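Local coordinates for type 3A cellulose-binding domain protein (Clostridium thermocellum, PDB 4B9P) that binds cellulose as the extracellular family 3 carbohydrate-binding module of the anti-sigma factor RsgI2, and so probably senses biomass and relays its presence to SigI2, at residues L3-I7 with G33-I37; E8-N13 with S143-W149; N55-T59 with I70-Q76; Y58-N64 with Y104-R110. All blocks are in the same frame, centred on the assembly; numbering follows the deposited sequence. Where two conformers were deposited one is given.

Contact 1 of 4, residues L3-I7 with G33-I37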
# COMPACT_ATOMS: atom_id res chain seq x y z
N LEU A 3 24.03 12.91 -9.27
CA LEU A 3 22.79 12.36 -9.79
C LEU A 3 21.95 11.95 -8.60
O LEU A 3 22.28 11.01 -7.88
CB LEU A 3 22.98 11.20 -10.78
CG LEU A 3 23.22 11.45 -12.28
CD1 LEU A 3 23.12 10.15 -13.05
CD2 LEU A 3 22.26 12.47 -12.91
N LEU A 4 20.86 12.67 -8.40
CA LEU A 4 20.00 12.49 -7.26
C LEU A 4 19.00 11.33 -7.43
O LEU A 4 18.37 11.19 -8.49
CB LEU A 4 19.23 13.80 -7.11
CG LEU A 4 18.37 14.05 -5.89
CD1 LEU A 4 19.25 14.42 -4.71
CD2 LEU A 4 17.43 15.17 -6.23
N THR A 5 18.87 10.48 -6.41
CA THR A 5 17.77 9.51 -6.36
C THR A 5 16.63 10.14 -5.59
O THR A 5 16.82 10.56 -4.45
CB THR A 5 18.20 8.19 -5.69
OG1 THR A 5 19.23 7.60 -6.47
CG2 THR A 5 17.05 7.21 -5.61
N LYS A 6 15.46 10.25 -6.22
CA LYS A 6 14.34 10.93 -5.59
C LYS A 6 13.05 10.36 -6.11
O LYS A 6 12.93 10.01 -7.30
CB LYS A 6 14.38 12.43 -5.87
CG LYS A 6 13.48 13.25 -4.95
CD LYS A 6 13.63 14.73 -5.23
CE LYS A 6 12.55 15.59 -4.58
NZ LYS A 6 12.46 16.93 -5.23
N ILE A 7 12.07 10.23 -5.22
CA ILE A 7 10.76 9.75 -5.59
C ILE A 7 9.67 10.65 -5.00
O ILE A 7 9.94 11.41 -4.04
CB ILE A 7 10.52 8.30 -5.12
CG1 ILE A 7 10.79 8.16 -3.62
CG2 ILE A 7 11.37 7.34 -5.97
CD1 ILE A 7 10.42 6.83 -3.05
N GLY A 33 13.69 11.95 -9.48
CA GLY A 33 15.12 12.21 -9.49
C GLY A 33 15.71 12.06 -10.87
O GLY A 33 15.02 12.15 -11.87
N ASN A 34 17.01 11.83 -10.95
CA ASN A 34 17.59 11.58 -12.27
C ASN A 34 18.38 10.28 -12.32
O ASN A 34 19.15 10.06 -13.24
CB ASN A 34 18.36 12.78 -12.83
CG ASN A 34 17.45 13.85 -13.42
OD1 ASN A 34 16.64 13.60 -14.34
ND2 ASN A 34 17.58 15.05 -12.89
N THR A 35 18.11 9.38 -11.38
CA THR A 35 18.72 8.05 -11.41
C THR A 35 17.63 7.01 -11.66
O THR A 35 16.54 7.12 -11.13
CB THR A 35 19.40 7.70 -10.08
OG1 THR A 35 18.41 7.55 -9.07
CG2 THR A 35 20.38 8.80 -9.68
N PRO A 36 17.92 5.96 -12.43
CA PRO A 36 16.97 4.84 -12.59
C PRO A 36 16.88 4.10 -11.27
O PRO A 36 17.86 4.02 -10.52
CB PRO A 36 17.64 3.95 -13.66
CG PRO A 36 18.58 4.91 -14.37
CD PRO A 36 19.10 5.82 -13.28
N ILE A 37 15.71 3.53 -10.99
CA ILE A 37 15.49 2.78 -9.76
C ILE A 37 15.08 1.36 -10.14
O ILE A 37 14.15 1.16 -10.92
CB ILE A 37 14.39 3.44 -8.91
CG1 ILE A 37 14.85 4.83 -8.46
CG2 ILE A 37 14.00 2.54 -7.70
CD1 ILE A 37 13.75 5.72 -7.91
O HOH W 1 15.79 9.03 -8.98

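Contact 2 of 4, residues E8-N13 with S143-W149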
# COMPACT_ATOMS: atom_id res chain seq x y z
N GLU A 8 8.47 10.54 -5.54
CA GLU A 8 7.29 11.13 -4.96
C GLU A 8 6.25 10.02 -4.87
O GLU A 8 6.14 9.22 -5.79
CB GLU A 8 6.77 12.29 -5.83
CG GLU A 8 5.56 12.94 -5.25
CD GLU A 8 5.14 14.17 -6.01
OE1 GLU A 8 5.77 15.23 -5.79
OE2 GLU A 8 4.19 14.12 -6.82
N LEU A 9 5.48 9.99 -3.78
CA LEU A 9 4.46 8.98 -3.60
C LEU A 9 3.13 9.70 -3.50
O LEU A 9 2.96 10.56 -2.62
CB LEU A 9 4.77 8.17 -2.35
CG LEU A 9 3.98 6.92 -2.00
CD1 LEU A 9 2.53 7.21 -1.56
CD2 LEU A 9 4.10 5.85 -3.06
N GLN A 10 2.20 9.37 -4.40
CA GLN A 10 0.84 9.87 -4.34
C GLN A 10 -0.09 8.73 -3.99
O GLN A 10 0.18 7.57 -4.34
CB GLN A 10 0.40 10.54 -5.64
CG GLN A 10 1.28 11.68 -6.01
CD GLN A 10 0.79 12.40 -7.24
OE1 GLN A 10 -0.27 12.09 -7.75
NE2 GLN A 10 1.57 13.34 -7.75
N ALA A 11 -1.19 9.02 -3.30
CA ALA A 11 -2.10 7.94 -2.91
C ALA A 11 -3.47 8.51 -2.60
O ALA A 11 -3.63 9.72 -2.38
CB ALA A 11 -1.56 7.23 -1.67
N TYR A 12 -4.46 7.64 -2.56
CA TYR A 12 -5.72 7.95 -1.94
C TYR A 12 -6.41 6.64 -1.59
O TYR A 12 -6.01 5.57 -2.06
CB TYR A 12 -6.61 8.83 -2.83
CG TYR A 12 -7.23 8.18 -4.04
CD1 TYR A 12 -6.47 7.91 -5.17
CD2 TYR A 12 -8.60 7.89 -4.08
CE1 TYR A 12 -7.04 7.34 -6.32
CE2 TYR A 12 -9.16 7.33 -5.21
CZ TYR A 12 -8.39 7.07 -6.33
OH TYR A 12 -8.97 6.51 -7.45
N ASN A 13 -7.45 6.73 -0.76
CA ASN A 13 -8.30 5.59 -0.47
C ASN A 13 -9.54 5.64 -1.31
O ASN A 13 -10.28 6.61 -1.30
CB ASN A 13 -8.63 5.59 1.02
CG ASN A 13 -7.45 5.22 1.85
OD1 ASN A 13 -6.65 6.06 2.25
ND2 ASN A 13 -7.29 3.93 2.08
N SER A 143 -9.50 12.55 0.48
CA SER A 143 -9.17 12.70 -0.94
C SER A 143 -9.85 11.68 -1.82
O SER A 143 -9.83 10.48 -1.54
CB SER A 143 -7.67 12.61 -1.16
OG SER A 143 -7.00 13.52 -0.32
N SER A 144 -10.40 12.13 -2.94
CA SER A 144 -11.11 11.25 -3.86
C SER A 144 -10.28 10.94 -5.10
O SER A 144 -10.76 10.27 -6.03
CB SER A 144 -12.45 11.84 -4.25
OG SER A 144 -12.27 13.08 -4.92
N ASP A 145 -9.04 11.43 -5.11
CA ASP A 145 -8.09 11.11 -6.18
C ASP A 145 -6.69 11.30 -5.61
O ASP A 145 -6.54 11.77 -4.47
CB ASP A 145 -8.35 12.01 -7.40
CG ASP A 145 -7.79 11.44 -8.69
OD1 ASP A 145 -7.05 10.43 -8.72
OD2 ASP A 145 -8.09 12.04 -9.73
N PHE A 146 -5.66 10.95 -6.37
CA PHE A 146 -4.28 10.96 -5.88
C PHE A 146 -3.85 12.30 -5.29
O PHE A 146 -4.05 13.36 -5.92
CB PHE A 146 -3.33 10.61 -7.04
CG PHE A 146 -3.42 9.20 -7.45
CD1 PHE A 146 -2.92 8.18 -6.62
CD2 PHE A 146 -3.96 8.85 -8.69
CE1 PHE A 146 -3.02 6.88 -6.97
CE2 PHE A 146 -4.04 7.53 -9.05
CZ PHE A 146 -3.54 6.54 -8.18
N VAL A 147 -3.22 12.26 -4.12
CA VAL A 147 -2.52 13.41 -3.55
C VAL A 147 -1.18 12.95 -3.06
O VAL A 147 -0.99 11.80 -2.70
CB VAL A 147 -3.32 14.08 -2.39
CG1 VAL A 147 -4.69 14.54 -2.84
CG2 VAL A 147 -3.48 13.16 -1.15
N VAL A 148 -0.20 13.85 -3.04
CA VAL A 148 1.06 13.51 -2.38
C VAL A 148 0.79 13.14 -0.92
O VAL A 148 0.04 13.82 -0.23
CB VAL A 148 2.04 14.71 -2.50
CG1 VAL A 148 3.35 14.43 -1.78
CG2 VAL A 148 2.33 14.99 -4.00
N TRP A 149 1.34 12.01 -0.46
CA TRP A 149 0.90 11.49 0.84
C TRP A 149 2.08 10.98 1.64
O TRP A 149 2.76 10.02 1.24
CB TRP A 149 -0.15 10.40 0.64
CG TRP A 149 -0.83 9.97 1.87
CD1 TRP A 149 -0.83 8.70 2.41
CD2 TRP A 149 -1.66 10.78 2.68
NE1 TRP A 149 -1.63 8.68 3.53
CE2 TRP A 149 -2.16 9.94 3.72
CE3 TRP A 149 -2.06 12.13 2.64
CZ2 TRP A 149 -3.05 10.42 4.70
CZ3 TRP A 149 -2.93 12.60 3.64
CH2 TRP A 149 -3.39 11.75 4.67
O HOH W 2 -10.86 8.77 -8.49
O HOH W 3 -8.23 9.21 0.28

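Contact 3 of 4, residues N55-T59 with I70-Q76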
# COMPACT_ATOMS: atom_id res chain seq x y z
N ASN A 55 -8.16 -13.87 8.12
CA ASN A 55 -7.99 -14.32 6.73
C ASN A 55 -7.52 -13.19 5.83
O ASN A 55 -7.90 -13.13 4.65
CB ASN A 55 -9.28 -14.89 6.12
CG ASN A 55 -9.96 -15.93 6.97
OD1 ASN A 55 -9.32 -16.80 7.57
ND2 ASN A 55 -11.28 -15.90 6.97
N GLU A 56 -6.70 -12.29 6.35
CA GLU A 56 -6.36 -11.11 5.55
C GLU A 56 -5.46 -11.50 4.37
O GLU A 56 -4.43 -12.12 4.57
CB GLU A 56 -5.65 -10.10 6.40
CG GLU A 56 -6.48 -9.50 7.51
CD GLU A 56 -5.65 -8.44 8.20
OE1 GLU A 56 -4.85 -8.80 9.11
OE2 GLU A 56 -5.68 -7.25 7.78
N ILE A 57 -5.85 -11.08 3.16
CA ILE A 57 -5.06 -11.32 1.96
C ILE A 57 -4.92 -10.01 1.21
O ILE A 57 -5.70 -9.06 1.39
CB ILE A 57 -5.72 -12.41 1.06
CG1 ILE A 57 -7.08 -11.94 0.54
CG2 ILE A 57 -5.78 -13.77 1.79
CD1 ILE A 57 -7.59 -12.78 -0.63
N TYR A 58 -3.93 -9.98 0.34
CA TYR A 58 -3.67 -8.87 -0.54
C TYR A 58 -3.97 -9.30 -1.97
O TYR A 58 -3.57 -10.40 -2.39
CB TYR A 58 -2.16 -8.50 -0.48
CG TYR A 58 -1.78 -7.50 -1.54
CD1 TYR A 58 -1.95 -6.15 -1.31
CD2 TYR A 58 -1.35 -7.92 -2.81
CE1 TYR A 58 -1.65 -5.19 -2.30
CE2 TYR A 58 -1.05 -7.00 -3.79
CZ TYR A 58 -1.24 -5.65 -3.55
OH TYR A 58 -1.01 -4.74 -4.54
N THR A 59 -4.61 -8.43 -2.75
CA THR A 59 -4.65 -8.64 -4.17
C THR A 59 -4.39 -7.33 -4.91
O THR A 59 -4.81 -6.25 -4.47
CB THR A 59 -5.95 -9.31 -4.62
OG1 THR A 59 -5.85 -9.71 -6.00
CG2 THR A 59 -7.11 -8.40 -4.42
N ILE A 70 3.68 -7.14 -9.62
CA ILE A 70 3.47 -6.58 -8.30
C ILE A 70 3.41 -7.71 -7.28
O ILE A 70 2.81 -8.75 -7.57
CB ILE A 70 2.10 -5.79 -8.25
CG1 ILE A 70 2.03 -4.72 -9.34
CG2 ILE A 70 1.95 -5.21 -6.86
CD1 ILE A 70 3.21 -3.71 -9.34
N THR A 71 4.00 -7.48 -6.11
CA THR A 71 3.84 -8.39 -4.98
C THR A 71 3.18 -7.63 -3.83
O THR A 71 3.35 -6.42 -3.71
CB THR A 71 5.20 -8.96 -4.50
OG1 THR A 71 5.99 -7.93 -3.90
CG2 THR A 71 5.99 -9.51 -5.68
N GLY A 72 2.42 -8.32 -2.99
CA GLY A 72 1.90 -7.69 -1.80
C GLY A 72 1.82 -8.71 -0.70
O GLY A 72 1.43 -9.86 -0.95
N THR A 73 2.13 -8.28 0.52
CA THR A 73 2.12 -9.16 1.66
C THR A 73 1.47 -8.39 2.80
O THR A 73 1.69 -7.19 2.95
CB THR A 73 3.58 -9.51 2.07
OG1 THR A 73 4.36 -9.85 0.91
CG2 THR A 73 3.60 -10.64 3.13
N VAL A 74 0.69 -9.09 3.63
CA VAL A 74 0.18 -8.52 4.84
C VAL A 74 1.12 -8.91 5.96
O VAL A 74 1.35 -10.10 6.18
CB VAL A 74 -1.25 -9.03 5.08
CG1 VAL A 74 -1.77 -8.56 6.45
CG2 VAL A 74 -2.19 -8.65 3.90
N VAL A 75 1.62 -7.92 6.70
CA VAL A 75 2.59 -8.17 7.76
C VAL A 75 2.05 -7.69 9.09
O VAL A 75 1.58 -6.57 9.20
CB VAL A 75 3.89 -7.42 7.44
CG1 VAL A 75 4.95 -7.70 8.51
CG2 VAL A 75 4.41 -7.81 6.03
N GLN A 76 2.13 -8.55 10.08
CA GLN A 76 1.85 -8.16 11.45
C GLN A 76 3.11 -7.53 12.06
O GLN A 76 4.22 -8.02 11.88
CB GLN A 76 1.38 -9.38 12.25
CG GLN A 76 0.00 -9.90 11.85
CD GLN A 76 0.01 -10.75 10.57
OE1 GLN A 76 0.76 -11.73 10.48
NE2 GLN A 76 -0.83 -10.40 9.60
O HOH W 4 -2.37 -8.08 9.83

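Contact 4 of 4, residues Y58-N64 with Y104-R110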
# COMPACT_ATOMS: atom_id res chain seq x y z
N TYR A 58 -3.93 -9.98 0.34
CA TYR A 58 -3.67 -8.87 -0.54
C TYR A 58 -3.97 -9.30 -1.97
O TYR A 58 -3.57 -10.40 -2.39
CB TYR A 58 -2.16 -8.50 -0.48
CG TYR A 58 -1.78 -7.50 -1.54
CD1 TYR A 58 -1.95 -6.15 -1.31
CD2 TYR A 58 -1.35 -7.92 -2.81
CE1 TYR A 58 -1.65 -5.19 -2.30
CE2 TYR A 58 -1.05 -7.00 -3.79
CZ TYR A 58 -1.24 -5.65 -3.55
OH TYR A 58 -1.01 -4.74 -4.54
N THR A 59 -4.61 -8.43 -2.75
CA THR A 59 -4.65 -8.64 -4.17
C THR A 59 -4.39 -7.33 -4.91
O THR A 59 -4.81 -6.25 -4.47
CB THR A 59 -5.95 -9.31 -4.62
OG1 THR A 59 -5.85 -9.71 -6.00
CG2 THR A 59 -7.11 -8.40 -4.42
N CYS A 60 -3.68 -7.41 -6.05
CA CYS A 60 -3.52 -6.28 -6.94
C CYS A 60 -4.51 -6.43 -8.08
O CYS A 60 -4.40 -7.35 -8.88
CB CYS A 60 -2.09 -6.21 -7.48
SG CYS A 60 -1.86 -4.93 -8.71
N ASP A 61 -5.50 -5.54 -8.10
CA ASP A 61 -6.51 -5.57 -9.13
C ASP A 61 -5.98 -5.07 -10.46
O ASP A 61 -6.44 -5.53 -11.51
CB ASP A 61 -7.72 -4.74 -8.70
CG ASP A 61 -8.63 -5.48 -7.74
OD1 ASP A 61 -8.53 -6.72 -7.61
OD2 ASP A 61 -9.45 -4.79 -7.13
N TRP A 62 -5.02 -4.15 -10.44
CA TRP A 62 -4.52 -3.57 -11.67
C TRP A 62 -3.26 -2.78 -11.38
O TRP A 62 -3.12 -2.18 -10.32
CB TRP A 62 -5.55 -2.59 -12.25
CG TRP A 62 -5.12 -1.94 -13.54
CD1 TRP A 62 -5.29 -2.44 -14.79
CD2 TRP A 62 -4.47 -0.68 -13.71
NE1 TRP A 62 -4.80 -1.58 -15.72
CE2 TRP A 62 -4.28 -0.49 -15.10
CE3 TRP A 62 -4.02 0.30 -12.82
CZ2 TRP A 62 -3.67 0.64 -15.63
CZ3 TRP A 62 -3.39 1.45 -13.37
CH2 TRP A 62 -3.23 1.59 -14.76
N SER A 63 -2.34 -2.78 -12.34
CA SER A 63 -1.22 -1.83 -12.32
C SER A 63 -0.95 -1.46 -13.75
O SER A 63 -1.21 -2.26 -14.65
CB SER A 63 -0.00 -2.51 -11.73
OG SER A 63 1.12 -1.66 -11.81
N ASN A 64 -0.38 -0.27 -13.98
CA ASN A 64 0.03 0.09 -15.33
C ASN A 64 1.18 -0.77 -15.84
O ASN A 64 1.40 -0.81 -17.06
CB ASN A 64 0.38 1.59 -15.42
CG ASN A 64 1.59 1.98 -14.60
OD1 ASN A 64 1.81 1.47 -13.52
ND2 ASN A 64 2.39 2.89 -15.12
N TYR A 104 6.39 6.35 -13.81
CA TYR A 104 5.66 6.02 -12.60
C TYR A 104 5.06 4.64 -12.66
O TYR A 104 4.83 4.09 -13.75
CB TYR A 104 4.57 7.07 -12.31
CG TYR A 104 3.40 6.95 -13.24
CD1 TYR A 104 2.32 6.14 -12.93
CD2 TYR A 104 3.37 7.65 -14.43
CE1 TYR A 104 1.25 6.01 -13.78
CE2 TYR A 104 2.30 7.55 -15.28
CZ TYR A 104 1.24 6.73 -14.96
OH TYR A 104 0.18 6.64 -15.82
N VAL A 105 4.77 4.10 -11.48
CA VAL A 105 3.95 2.90 -11.37
C VAL A 105 2.71 3.25 -10.58
O VAL A 105 2.79 3.92 -9.53
CB VAL A 105 4.69 1.71 -10.69
CG1 VAL A 105 3.73 0.49 -10.57
CG2 VAL A 105 5.92 1.36 -11.48
N GLU A 106 1.57 2.79 -11.07
CA GLU A 106 0.29 2.94 -10.38
C GLU A 106 -0.20 1.55 -9.99
O GLU A 106 -0.16 0.63 -10.81
CB GLU A 106 -0.71 3.63 -11.30
CG GLU A 106 -2.05 3.90 -10.63
CD GLU A 106 -3.04 4.64 -11.54
OE1 GLU A 106 -2.61 5.12 -12.62
OE2 GLU A 106 -4.23 4.73 -11.17
N ILE A 107 -0.65 1.41 -8.74
CA ILE A 107 -1.05 0.12 -8.19
C ILE A 107 -2.40 0.29 -7.53
O ILE A 107 -2.54 1.11 -6.61
CB ILE A 107 -0.03 -0.41 -7.17
CG1 ILE A 107 1.35 -0.42 -7.81
CG2 ILE A 107 -0.44 -1.81 -6.70
CD1 ILE A 107 2.43 -0.80 -6.91
N ILE A 108 -3.37 -0.51 -7.96
CA ILE A 108 -4.71 -0.54 -7.37
C ILE A 108 -4.80 -1.84 -6.58
O ILE A 108 -4.66 -2.91 -7.18
CB ILE A 108 -5.77 -0.49 -8.49
CG1 ILE A 108 -5.71 0.84 -9.25
CG2 ILE A 108 -7.16 -0.73 -7.91
CD1 ILE A 108 -6.75 1.01 -10.29
N SER A 109 -5.05 -1.75 -5.27
CA SER A 109 -5.03 -2.91 -4.39
C SER A 109 -6.31 -3.05 -3.61
O SER A 109 -7.02 -2.08 -3.38
CB SER A 109 -3.91 -2.78 -3.37
OG SER A 109 -2.65 -2.59 -3.99
N ARG A 110 -6.55 -4.28 -3.18
CA ARG A 110 -7.62 -4.58 -2.22
C ARG A 110 -7.05 -5.49 -1.16
O ARG A 110 -6.38 -6.45 -1.49
CB ARG A 110 -8.82 -5.26 -2.92
CG ARG A 110 -9.48 -4.39 -3.96
CD ARG A 110 -10.78 -5.01 -4.43
NE ARG A 110 -10.47 -6.21 -5.13
CZ ARG A 110 -11.10 -7.38 -5.01
NH1 ARG A 110 -12.13 -7.56 -4.18
NH2 ARG A 110 -10.67 -8.37 -5.76

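Contact 1 of 4, residues L3-I7 with G33-I37
Thr35 turns its side chain onto the 3-7 backbone. Its CG2 lies 3.4 Å from Leu3 O and 3.7 Å from Leu3 CB. Its OG1 makes a hydrogen bond of 2.7 Å with Thr5 OG1. Leu4 O accepts a good hydrogen bond from Asn34 N at 2.9 Å and a weak one from Thr35 N at 3.4 Å. Gly33 N gives a weak bond to Lys6 O at 3.0 Å and is also bonded to Asn31 OD1. Gly33 runs so close to the 4-6 backbone that a CB there would clash with Leu4 O and Lys6 N. Water 1 bridges the two segments, accepting from Lys6 N and donating to Thr35 O, each at 3.0 Å. At the inner end, Ile7 CG2 packs on Ile37 CD1 at 3.5 Å. Ile7 also touches Val154, and Ile37 touches Ile156, both on strand 152-156 of the other sheet. Irregular backbone pairing thus ties the lead-in to strand 7-13 to the loop after strand 25-31, at one end of the CBM3 beta-sandwich.

Contact 2 of 4, residues E8-N13 with S143-W149
Three main-chain hydrogen bonds join the segments. Ala11 N donates to Val147 O at 2.9 Å, and Val147 N returns a bond to Ala11 O at 3.1 Å. Trp149 N donates to Leu9 O at 3.1 Å. Ala11 and Val147 are therefore an antiparallel hydrogen-bonded pair, and Gln10 and Val148 a non-hydrogen-bonded one. Short strand 147-148 forms an edge of one sheet of the CBM3 beta-sandwich, with strand 25-31 on the far side of 7-13. Two waters extend the link where the backbones part. Water 3 accepts from Asn13 N at 2.8 Å and donates to Ser143 O at 2.7 Å. Water 2 joins Tyr12 OH to Ser144 O; Tyr12 OH also bonds Arg26. On the apolar side, Ala11 CB meets Trp149 CB at 4.2 Å, while the indole NE1 bonds Ser138 O. Gln10 NE2 holds Glu8 OE2 at 2.9 Å, and that same OE2 lies 3.5 Å from Val148 CG2. Tyr12 fills the bend at 143-146. Its edge points at the face of Phe146 in a T-shaped stack, with centroids 5.1 Å apart and planes at 87°. Asp145 CA sits over the Tyr12 ring, 3.6 Å from its centroid and 8° off the normal.

Contact 3 of 4, residues N55-T59 with I70-Q76
This is a side-chain contact between outermost strands of the two sheets, along one margin of the CBM3 beta-sandwich. Strand 56-59 belongs to one sheet and strand 70-76 to the other. Their axes come within 6.1 Å and run nearly antiparallel, at 158°. No direct hydrogen bond crosses between them, as expected for stacked sheets joined by side chains. Tyr58 does most of the work. Its ring lies flat on Gly72, with Gly72 CA 3.7 Å from the ring centroid and 22° off the normal, a CH-pi contact. Gly72 has no side chain, so the ring can settle on the backbone; a CB there would clash with Tyr58 CD2. Tyr58 OH reaches Ile70 CG2 at 3.8 Å and bonds Ser109 OG. Val74 fills the space beside it, with CG2 4.4 Å from Tyr58 CB. Towards the other end, water 4 donates to Glu56 OE1 at 2.7 Å and accepts from Gln76 NE2 at 2.8 Å. Glu56 OE2 bonds Tyr131 and Tyr48. Tyr58 also packs on Val88 and Ile90 of strand 84-92 and on Ile107 and Ile111 of strand 104-111, while Ile57 points away from strand 70-76 and touches helix 114-117.

Contact 4 of 4, residues Y58-N64 with Y104-R110
Thr59 and Arg110 satisfy each other's backbone: Thr59 N donates to Arg110 O and Arg110 N to Thr59 O, both at 2.9 Å. The next bonds are split between two residues. Asp61 N donates to Ile108 O at 2.9 Å, but Ile108 N donates to Trp62 O, also at 2.9 Å. Asp61 and Trp62 thus both face Ile108, a classic beta bulge in an outermost strand of this sheet of the CBM3 beta-sandwich. The bulge turns the Asp61 side chain toward strand 104-110, where it forms a salt bridge with Arg110. Arg110 NE is 2.7 Å from Asp61 OD2 in a weak hydrogen bond and 3.2 Å from Asp61 OD1; Arg110 NH2 is 3.3 Å from the same OD1. Arg110 NH1 bonds Leu117 O. On the inward side, Tyr58 OH donates to Ser109 OG at 2.8 Å, and Cys60 SG packs on Ile107 CG2 at 4.0 Å. The outward side pairs Trp62 CE3 with Ile108 CD1 at 3.8 Å. At the end of the strand, Ser63 and Ile107 form a non-hydrogen-bonded pair, and side chains add to the backbone bonds. Ser63 OG donates to Glu106 O at 2.8 Å and is also bonded to Ile65 N. Asn64 N reaches Glu106 O weakly at 3.3 Å. Asn64 OD1 accepts from Glu106 N at 2.8 Å, and Asn64 ND2 donates to Tyr104 O at 3.0 Å, like a backbone peptide.

Overall arrangement
Contacts 2 and 4 are strand pairings within one sheet, at its two edges, with centres about 14 Å apart. They touch where Phe146 CE2 meets Glu106 OE2 at 3.5 Å. Contact 3 joins that sheet to the other one and shares Tyr58 and Thr59 with contact 4. Ile70 of contact 3 packs against Cys60, Ser63 and Ile107 of contact 4. Contact 1 adjoins contact 2 in sequence, but their centres are about 21 Å apart; the centres of contacts 1 and 3 are about 28 Å apart, across the chain's centre. The calcium is nearest contact 3, about 8 Å from the Glu56 side chain, and about 11 Å from that of Asn13 in contact 2. A zinc lies about 5 Å from the Tyr12 side chain.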